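Local coordinates for Lmo2470 protein (PDB 5HL3), which is a calcium-binding leucine-rich-repeat internalin of Listeria monocytogenes that interacts with afadin and facilitates crossing of the basement membrane, at residues A[51-56]-A[61-66]; A[75-80]-A[87-92]; A[250-255]-A[287-292]; A[342-345]-A[350-353]. All blocks are in the same frame, centred on the assembly; numbering follows the deposited sequence. Where two conformers were deposited one is given.

Contact 1: residues A[51-56]-A[61-66]; sequences LGFETS and DSMQLL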
# COMPACT_ATOMS: atom_id res chain seq x y z
N LEU A 51 15.54 8.99 -20.48
CA LEU A 51 15.95 7.74 -21.07
C LEU A 51 14.88 6.70 -20.81
O LEU A 51 14.47 6.49 -19.65
CB LEU A 51 17.26 7.23 -20.47
CG LEU A 51 18.47 8.13 -20.65
CD1 LEU A 51 19.61 7.60 -19.83
CD2 LEU A 51 18.84 8.26 -22.11
N GLY A 52 14.43 6.05 -21.87
CA GLY A 52 13.49 4.93 -21.77
C GLY A 52 14.18 3.63 -22.16
O GLY A 52 15.01 3.61 -23.07
N PHE A 53 13.80 2.53 -21.50
CA PHE A 53 14.33 1.21 -21.80
C PHE A 53 13.19 0.22 -21.95
O PHE A 53 12.22 0.26 -21.20
CB PHE A 53 15.35 0.77 -20.74
CG PHE A 53 16.53 1.67 -20.69
CD1 PHE A 53 17.49 1.62 -21.68
CD2 PHE A 53 16.64 2.68 -19.74
CE1 PHE A 53 18.55 2.53 -21.72
CE2 PHE A 53 17.70 3.60 -19.78
CZ PHE A 53 18.64 3.51 -20.78
N GLU A 54 13.29 -0.63 -22.95
CA GLU A 54 12.20 -1.58 -23.24
C GLU A 54 12.65 -2.91 -23.80
O GLU A 54 11.82 -3.79 -23.98
CB GLU A 54 11.21 -0.93 -24.19
CG GLU A 54 11.82 -0.65 -25.55
CD GLU A 54 10.85 -0.14 -26.61
OE1 GLU A 54 9.70 0.20 -26.26
OE2 GLU A 54 11.30 -0.09 -27.79
N THR A 55 13.94 -3.10 -24.05
CA THR A 55 14.44 -4.36 -24.64
C THR A 55 14.84 -5.28 -23.48
O THR A 55 15.75 -4.96 -22.69
CB THR A 55 15.56 -4.11 -25.65
OG1 THR A 55 15.03 -3.31 -26.71
CG2 THR A 55 16.05 -5.41 -26.27
N SER A 56 14.18 -6.43 -23.43
CA SER A 56 14.30 -7.32 -22.26
C SER A 56 15.56 -8.17 -22.18
O SER A 56 15.72 -8.91 -21.20
CB SER A 56 13.04 -8.17 -22.11
OG SER A 56 11.95 -7.35 -21.70
N ASP A 61 24.59 -6.10 -16.01
CA ASP A 61 25.89 -5.78 -16.61
C ASP A 61 25.80 -4.87 -17.81
O ASP A 61 26.60 -3.91 -17.93
CB ASP A 61 26.63 -7.06 -16.99
CG ASP A 61 27.17 -7.80 -15.78
OD1 ASP A 61 27.22 -7.18 -14.68
OD2 ASP A 61 27.58 -8.97 -15.94
N SER A 62 24.87 -5.13 -18.72
CA SER A 62 24.77 -4.22 -19.86
C SER A 62 24.20 -2.85 -19.49
O SER A 62 24.60 -1.85 -20.10
CB SER A 62 24.10 -4.88 -21.06
OG SER A 62 22.90 -5.55 -20.75
N MSE A 63 23.30 -2.75 -18.51
CA MSE A 63 22.81 -1.44 -18.11
C MSE A 63 23.95 -0.59 -17.56
O MSE A 63 23.94 0.62 -17.70
CB MSE A 63 21.67 -1.59 -17.09
CG MSE A 63 20.88 -0.29 -16.89
SE MSE A 63 19.84 0.27 -18.48
CE MSE A 63 18.16 -0.63 -18.02
N GLN A 64 24.94 -1.22 -16.92
CA GLN A 64 26.11 -0.52 -16.40
C GLN A 64 26.89 0.22 -17.49
O GLN A 64 27.60 1.19 -17.19
CB GLN A 64 27.03 -1.54 -15.73
CG GLN A 64 28.18 -0.94 -14.96
CD GLN A 64 27.80 -0.60 -13.55
OE1 GLN A 64 27.01 -1.35 -12.90
NE2 GLN A 64 28.39 0.45 -13.03
N LEU A 65 26.77 -0.21 -18.74
CA LEU A 65 27.46 0.44 -19.86
C LEU A 65 27.02 1.89 -20.04
O LEU A 65 27.68 2.64 -20.74
CB LEU A 65 27.27 -0.32 -21.17
CG LEU A 65 27.78 -1.78 -21.18
CD1 LEU A 65 27.20 -2.51 -22.39
CD2 LEU A 65 29.30 -1.84 -21.18
N LEU A 66 25.91 2.29 -19.43
CA LEU A 66 25.52 3.70 -19.47
C LEU A 66 26.57 4.62 -18.86
O LEU A 66 26.60 5.82 -19.19
CB LEU A 66 24.17 3.91 -18.75
CG LEU A 66 22.93 3.38 -19.42
CD1 LEU A 66 21.72 3.56 -18.51
CD2 LEU A 66 22.65 4.05 -20.76

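Contact 2: residues A[75-80]-A[87-92]; sequences TDVSIM and TEFPDI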
# COMPACT_ATOMS: atom_id res chain seq x y z
N THR A 75 16.89 13.81 -16.65
CA THR A 75 16.26 13.86 -15.32
C THR A 75 15.32 12.68 -15.03
O THR A 75 14.87 12.54 -13.91
CB THR A 75 15.44 15.16 -15.14
OG1 THR A 75 14.39 15.21 -16.13
CG2 THR A 75 16.34 16.39 -15.26
N ASP A 76 15.02 11.87 -16.04
CA ASP A 76 14.11 10.73 -15.88
C ASP A 76 14.66 9.48 -16.50
O ASP A 76 15.25 9.52 -17.61
CB ASP A 76 12.76 10.98 -16.56
CG ASP A 76 11.80 9.75 -16.42
OD1 ASP A 76 11.30 9.51 -15.32
OD2 ASP A 76 11.63 8.96 -17.38
N VAL A 77 14.49 8.36 -15.81
CA VAL A 77 14.81 7.03 -16.33
C VAL A 77 13.54 6.20 -16.16
O VAL A 77 13.03 6.08 -15.06
CB VAL A 77 16.01 6.36 -15.66
CG1 VAL A 77 16.10 4.88 -16.03
CG2 VAL A 77 17.30 7.06 -16.08
N SER A 78 13.04 5.65 -17.27
CA SER A 78 11.86 4.81 -17.24
C SER A 78 12.19 3.48 -17.88
O SER A 78 12.64 3.42 -19.01
CB SER A 78 10.69 5.50 -17.93
OG SER A 78 10.26 6.62 -17.17
N ILE A 79 11.97 2.41 -17.14
CA ILE A 79 12.22 1.03 -17.61
C ILE A 79 10.84 0.42 -17.79
O ILE A 79 10.20 -0.04 -16.82
CB ILE A 79 13.14 0.27 -16.63
CG1 ILE A 79 14.47 1.03 -16.53
CG2 ILE A 79 13.38 -1.14 -17.15
CD1 ILE A 79 15.25 0.84 -15.30
N MSE A 80 10.36 0.44 -19.03
CA MSE A 80 9.00 0.03 -19.33
C MSE A 80 8.82 -1.44 -19.53
O MSE A 80 7.72 -1.94 -19.34
CB MSE A 80 8.54 0.74 -20.61
CG MSE A 80 8.57 2.27 -20.43
SE MSE A 80 7.33 2.94 -19.05
CE MSE A 80 5.72 2.50 -20.07
N THR A 87 17.88 -6.84 -12.60
CA THR A 87 17.31 -6.80 -11.26
C THR A 87 17.66 -5.51 -10.51
O THR A 87 17.26 -5.35 -9.37
CB THR A 87 17.73 -8.01 -10.41
OG1 THR A 87 19.15 -8.01 -10.22
CG2 THR A 87 17.33 -9.33 -11.08
N GLU A 88 18.39 -4.60 -11.13
CA GLU A 88 18.79 -3.37 -10.47
C GLU A 88 19.18 -2.32 -11.48
O GLU A 88 19.90 -2.63 -12.46
CB GLU A 88 19.97 -3.68 -9.56
CG GLU A 88 20.57 -2.52 -8.83
CD GLU A 88 21.60 -3.02 -7.86
OE1 GLU A 88 22.79 -2.91 -8.19
OE2 GLU A 88 21.19 -3.60 -6.85
N PHE A 89 18.72 -1.08 -11.29
CA PHE A 89 19.27 0.03 -12.08
C PHE A 89 20.54 0.47 -11.36
O PHE A 89 20.51 0.74 -10.18
CB PHE A 89 18.27 1.19 -12.23
CG PHE A 89 18.76 2.22 -13.18
CD1 PHE A 89 18.73 1.99 -14.55
CD2 PHE A 89 19.34 3.39 -12.73
CE1 PHE A 89 19.25 2.91 -15.45
CE2 PHE A 89 19.86 4.31 -13.62
CZ PHE A 89 19.81 4.06 -14.97
N PRO A 90 21.68 0.51 -12.06
CA PRO A 90 22.94 0.77 -11.37
C PRO A 90 23.11 2.20 -10.86
O PRO A 90 22.47 3.12 -11.36
CB PRO A 90 23.98 0.43 -12.43
CG PRO A 90 23.31 0.84 -13.70
CD PRO A 90 21.87 0.39 -13.52
N ASP A 91 23.97 2.34 -9.85
CA ASP A 91 24.33 3.63 -9.26
C ASP A 91 25.57 4.13 -10.01
O ASP A 91 26.69 3.89 -9.59
CB ASP A 91 24.61 3.40 -7.75
CG ASP A 91 24.73 4.67 -6.96
OD1 ASP A 91 24.45 5.77 -7.46
OD2 ASP A 91 25.10 4.57 -5.78
N ILE A 92 25.37 4.76 -11.16
CA ILE A 92 26.48 5.22 -12.01
C ILE A 92 26.65 6.72 -11.87
O ILE A 92 25.75 7.40 -11.34
CB ILE A 92 26.27 4.82 -13.50
CG1 ILE A 92 24.95 5.39 -14.05
CG2 ILE A 92 26.26 3.29 -13.63
CD1 ILE A 92 24.79 5.25 -15.54

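Contact 3: residues A[250-255]-A[287-292]; sequences TELPSN and YFQMEE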
# COMPACT_ATOMS: atom_id res chain seq x y z
N THR A 250 -14.75 -3.85 16.16
CA THR A 250 -16.07 -3.78 16.83
C THR A 250 -16.36 -2.37 17.37
O THR A 250 -17.49 -2.11 17.80
CB THR A 250 -16.17 -4.83 17.94
OG1 THR A 250 -15.12 -4.63 18.88
CG2 THR A 250 -16.15 -6.23 17.36
N GLU A 251 -15.38 -1.48 17.29
CA GLU A 251 -15.49 -0.09 17.72
C GLU A 251 -14.49 0.70 16.91
O GLU A 251 -13.38 0.23 16.67
CB GLU A 251 -15.21 0.08 19.23
CG GLU A 251 -15.50 1.48 19.77
CD GLU A 251 -15.29 1.62 21.25
OE1 GLU A 251 -14.23 1.15 21.74
OE2 GLU A 251 -16.16 2.23 21.93
N LEU A 252 -14.87 1.90 16.49
CA LEU A 252 -13.98 2.80 15.73
C LEU A 252 -13.29 3.78 16.68
O LEU A 252 -13.83 4.13 17.74
CB LEU A 252 -14.78 3.58 14.71
CG LEU A 252 -15.54 2.70 13.70
CD1 LEU A 252 -16.53 3.53 12.87
CD2 LEU A 252 -14.58 1.92 12.84
N PRO A 253 -12.12 4.29 16.28
CA PRO A 253 -11.40 5.24 17.15
C PRO A 253 -12.10 6.58 17.21
O PRO A 253 -12.17 7.33 16.22
CB PRO A 253 -10.00 5.34 16.50
CG PRO A 253 -10.21 4.92 15.09
CD PRO A 253 -11.30 3.88 15.13
N SER A 254 -12.56 6.92 18.40
CA SER A 254 -13.43 8.06 18.59
C SER A 254 -12.79 9.41 18.27
O SER A 254 -13.49 10.34 17.82
CB SER A 254 -14.02 8.08 20.01
OG SER A 254 -13.03 8.32 21.01
N ASN A 255 -11.49 9.56 18.47
CA ASN A 255 -10.84 10.85 18.25
C ASN A 255 -10.84 11.32 16.80
O ASN A 255 -10.75 12.51 16.54
CB ASN A 255 -9.38 10.84 18.73
CG ASN A 255 -9.26 10.67 20.21
OD1 ASN A 255 -10.20 10.93 20.99
ND2 ASN A 255 -8.07 10.27 20.65
N TYR A 287 -21.75 -0.16 15.41
CA TYR A 287 -23.06 0.11 14.83
C TYR A 287 -23.54 1.48 15.27
O TYR A 287 -24.01 2.29 14.44
CB TYR A 287 -24.12 -0.99 15.21
CG TYR A 287 -25.52 -0.50 14.90
CD1 TYR A 287 -25.98 -0.44 13.57
CD2 TYR A 287 -26.32 0.07 15.89
CE1 TYR A 287 -27.21 0.10 13.27
CE2 TYR A 287 -27.55 0.64 15.58
CZ TYR A 287 -27.99 0.64 14.27
OH TYR A 287 -29.24 1.19 13.98
N PHE A 288 -23.49 1.73 16.58
CA PHE A 288 -23.98 3.00 17.12
C PHE A 288 -23.19 4.21 16.64
O PHE A 288 -23.77 5.25 16.37
CB PHE A 288 -24.12 2.92 18.64
CG PHE A 288 -25.13 1.90 19.06
CD1 PHE A 288 -26.48 2.17 18.96
CD2 PHE A 288 -24.73 0.62 19.41
CE1 PHE A 288 -27.43 1.21 19.30
CE2 PHE A 288 -25.67 -0.36 19.69
CZ PHE A 288 -27.01 -0.06 19.64
N GLN A 289 -21.88 4.05 16.47
CA GLN A 289 -21.04 5.11 15.92
C GLN A 289 -21.41 5.40 14.47
O GLN A 289 -21.54 6.59 14.08
CB GLN A 289 -19.58 4.72 16.01
CG GLN A 289 -19.02 4.71 17.42
CD GLN A 289 -17.61 4.15 17.45
OE1 GLN A 289 -17.38 3.00 17.05
NE2 GLN A 289 -16.67 4.95 17.92
N MSE A 290 -21.56 4.35 13.66
CA MSE A 290 -21.91 4.52 12.25
C MSE A 290 -23.29 5.13 12.12
O MSE A 290 -23.53 5.99 11.26
CB MSE A 290 -21.78 3.20 11.48
CG MSE A 290 -20.30 2.84 11.35
SE MSE A 290 -19.93 1.17 10.40
CE MSE A 290 -20.70 1.59 8.63
N GLU A 291 -24.23 4.69 12.95
CA GLU A 291 -25.60 5.20 12.87
C GLU A 291 -25.64 6.67 13.22
O GLU A 291 -26.21 7.48 12.46
CB GLU A 291 -26.53 4.38 13.80
CG GLU A 291 -28.02 4.61 13.59
CD GLU A 291 -28.53 5.95 14.07
OE1 GLU A 291 -28.03 6.52 15.07
OE2 GLU A 291 -29.50 6.45 13.47
N GLU A 292 -24.98 7.04 14.32
CA GLU A 292 -25.09 8.40 14.80
C GLU A 292 -24.32 9.43 13.98
O GLU A 292 -24.69 10.61 13.98
CB GLU A 292 -24.81 8.50 16.29
CG GLU A 292 -23.42 8.33 16.75
CD GLU A 292 -23.33 7.73 18.17
OE1 GLU A 292 -22.22 7.26 18.49
OE2 GLU A 292 -24.34 7.65 18.93

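Contact 4: residues A[342-345]-A[350-353]; sequences YNHN and GVCS. With CA (calcium ion), chain H.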
# COMPACT_ATOMS: atom_id res chain seq x y z
N TYR A 342 -25.72 -5.39 9.44
CA TYR A 342 -26.34 -4.10 9.18
C TYR A 342 -25.59 -3.43 8.02
O TYR A 342 -24.57 -3.94 7.51
CB TYR A 342 -26.36 -3.24 10.45
CG TYR A 342 -25.02 -2.77 10.91
CD1 TYR A 342 -24.23 -3.55 11.78
CD2 TYR A 342 -24.48 -1.57 10.43
CE1 TYR A 342 -22.99 -3.11 12.18
CE2 TYR A 342 -23.25 -1.14 10.84
CZ TYR A 342 -22.49 -1.92 11.68
OH TYR A 342 -21.24 -1.49 12.07
N ASN A 343 -26.10 -2.27 7.61
CA ASN A 343 -25.52 -1.54 6.45
C ASN A 343 -25.48 -2.41 5.21
O ASN A 343 -24.57 -2.34 4.41
CB ASN A 343 -24.13 -0.92 6.76
CG ASN A 343 -23.88 0.31 5.93
OD1 ASN A 343 -24.81 1.05 5.68
ND2 ASN A 343 -22.64 0.51 5.46
N HIS A 344 -26.50 -3.25 5.05
CA HIS A 344 -26.58 -4.05 3.85
C HIS A 344 -26.68 -3.15 2.61
O HIS A 344 -27.52 -2.24 2.55
CB HIS A 344 -27.85 -4.90 3.85
CG HIS A 344 -27.91 -5.93 4.93
ND1 HIS A 344 -27.39 -7.19 4.78
CD2 HIS A 344 -28.51 -5.91 6.14
CE1 HIS A 344 -27.65 -7.91 5.86
NE2 HIS A 344 -28.33 -7.14 6.70
N ASN A 345 -25.82 -3.41 1.64
CA ASN A 345 -25.82 -2.69 0.38
C ASN A 345 -25.85 -3.73 -0.71
O ASN A 345 -24.81 -4.26 -1.14
CB ASN A 345 -24.62 -1.76 0.25
CG ASN A 345 -24.76 -0.80 -0.92
OD1 ASN A 345 -25.43 -1.12 -1.91
ND2 ASN A 345 -24.15 0.35 -0.82
N GLY A 350 -21.74 -4.61 -0.20
CA GLY A 350 -21.26 -4.25 1.13
C GLY A 350 -22.15 -4.73 2.27
O GLY A 350 -23.36 -4.84 2.10
N VAL A 351 -21.54 -4.96 3.42
CA VAL A 351 -22.28 -5.31 4.63
C VAL A 351 -21.34 -5.23 5.82
O VAL A 351 -20.14 -5.42 5.68
CB VAL A 351 -22.93 -6.72 4.55
CG1 VAL A 351 -21.88 -7.81 4.51
CG2 VAL A 351 -23.89 -6.96 5.71
N CYS A 352 -21.90 -4.93 7.00
CA CYS A 352 -21.22 -5.03 8.28
C CYS A 352 -21.81 -6.22 9.01
O CYS A 352 -23.01 -6.23 9.26
CB CYS A 352 -21.34 -3.74 9.08
SG CYS A 352 -20.44 -2.33 8.37
N SER A 353 -21.00 -7.23 9.32
CA SER A 353 -21.52 -8.51 9.84
C SER A 353 -20.68 -9.03 10.98
O SER A 353 -19.46 -9.10 10.87
CB SER A 353 -21.51 -9.55 8.71
OG SER A 353 -21.86 -10.85 9.18
CA CA H . -21.20 -13.13 9.40
O HOH W 1 -19.12 -11.78 9.58
O HOH W 2 -21.57 -12.99 7.13
O HOH W 3 -22.24 -15.31 9.17
O HOH W 4 -19.46 -14.65 8.72

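Contact 1: residues A[51-56]-A[61-66]
M63 reaches F53 through a folded side chain: CG stands anti to the backbone N (chi1 -165°), and bends at the next two torsions swing the selenium and methyl back toward the ring. F53 has CG anti to its own carbonyl carbon, which sends the ring off strand 50-53 toward helix 60-63. Strand and helix are the first two elements of a beta-alpha-beta unit completed by strand 76-79, and strand 50-53 is the outermost strand at one end of the parallel sheet of the leucine-rich-repeat domain. M63, a selenomethionine, makes a Met-aromatic contact over one face of the phenyl ring. Its SE sits 3.9 Å from the ring centroid of F53, only 1° off the normal, so the heavy atom lies squarely above the middle of the ring. The methyl CE shares that face, displaced toward the root of the ring, and comes to 3.9 Å from F53 CG. L66, in the 3-10 segment that follows, arrives from the opposite direction and meets the far end of the phenyl with both branches. All three side chains are buried, and the contact between them is wholly apolar. L23 and D26 of helix 21-30 also touch F53, joining the N-terminal helical region to the same core. At the ring's tip, F53 CZ lies 3.8 Å from L66 CD1 and 4.0 Å from L66 CD2.

Contact 2: residues A[75-80]-A[87-92]
F89 is the residue of 87-92 that meets V77 and I79 of strand 76-79, and the chain on both sides of it is tied down by polar groups. Ahead of it, T87 gives its backbone N to N60 OD1, and the E88 carboxylate bonds S115 OG while its CB points away from the strand. At F89 the direction reverses: CG anti to the backbone N (chi1 -172°) carries the ring toward V77 and I79. V77 CG1 lies over one ring face in a CH-pi contact, 4.1 Å from the centroid of F89 and 25° off the normal; being displaced toward the rim, it lies 3.8 Å from F89 CE1. The second branch, V77 CG2, touches only F89 CZ, at 4.1 Å. The I79 side chain runs obliquely to that of F89 and sets I79 CD1 3.7 Å from F89 CD1. This is the inside of a leucine-rich-repeat coil, where alternate residues of the parallel strand turn inward to meet the returning chain. P90 comes next and lays its CD against the opposite face of F89, 3.6 Å above the ring plane, which leaves the phenyl sandwiched between P90 and V77. D91 then turns its carboxylate to the backbone N of Q120 and N121, and I92 packs on L66.

Contact 3: residues A[250-255]-A[287-292]
Q289 grips L252 with both ends of its amide, and this two-pronged clasp is the tight part of the contact. L252 N donates to Q289 OE1 at 2.8 Å, nearly straight at 172° and aimed at a lone pair in the carbonyl plane. Q289 NE2 gives a hydrogen to L252 O at 3.0 Å; L252 O lies in the amide plane of Q289, although the nitrogen stands above the plane of the L252 carbonyl. Two bonds to one residue fix the rotation of the amide and satisfy both backbone polar groups of L252. The glutamine gets there on a chain extended beyond CG, leaning off helix 285-292 toward the loop. That helix belongs to a C-terminal domain whose sequence family (DUF3244) falls in the immunoglobulin-like E-set clan, consistent with its mainly beta structure, and 250-255 is a loop late in the leucine-rich-repeat coil, so the clasp ties the two domains together. Packing is looser around it. On the buried side L252 CD1 only grazes M290 CG at 4.1 Å, the two side chains crossing at about a right angle. Toward solvent, E251 is partly exposed and passes across the amide, its CG 3.6 Å from Q289 OE1.

Contact 4: residues A[342-345]-A[350-353]
Y342 lays its ring against C352 across a beta hairpin formed by strands 334-345 and 350-360. From CB the ring turns into the space between the backbone N and the carbonyl carbon (chi1 69°), which carries it back over the neighbouring strand. Y342 CG is the ring atom farthest from C352 CB, at 4.2 Å, and the ring draws nearer from there outward. Y342 CZ lies 3.4 Å from C352 CB, a CH-pi contact over one face, offset toward the hydroxyl end. At the tip, Y342 OH and C352 SG are 3.9 Å apart, the sulfur sitting oblique to the ring. Two backbone bonds link the same two residues: Y342 N to C352 O at 2.8 Å and C352 N to Y342 O at 2.9 Å, an antiparallel hydrogen-bonded pair. At N343 the chain turns a corner, yet N345 N still reaches G350 O at 2.9 Å. H344 and V351 lie side by side, V351 CG2 near H344 ND1, while H344 NE2 bonds T302 OG1. S353 turns away from the hairpin partner and binds a calcium ion through OG at 2.4 Å, with four waters, D339 and D355 completing the site. Adjacent residues of one strand thus face different chemistry, C352 an aromatic ring and S353 a metal ion, which would be expected to offset the charge of the D339 and D355 carboxylates, S353 and the waters binding as neutral oxygens.

Contacts 1 and 2 lie in the N-terminal part of the coil, their centres about 8 Å apart; the centres of contacts 3 and 4 lie about 46 to 53 Å from theirs, on the other side of the chain's centre. The first pair is fully buried and apolar, and shares neighbouring strands of one parallel sheet: F53 bonds to S78 and M80 through the backbone, and Q64 packs on P90. The second pair is only partly buried and relies on hydrogen bonds, from a side-chain amide in contact 3 and between strands in contact 4. M290 joins these two, its selenium against Y342 OH and its methyl near C352 SG. Contact 4 alone includes a bound metal ion.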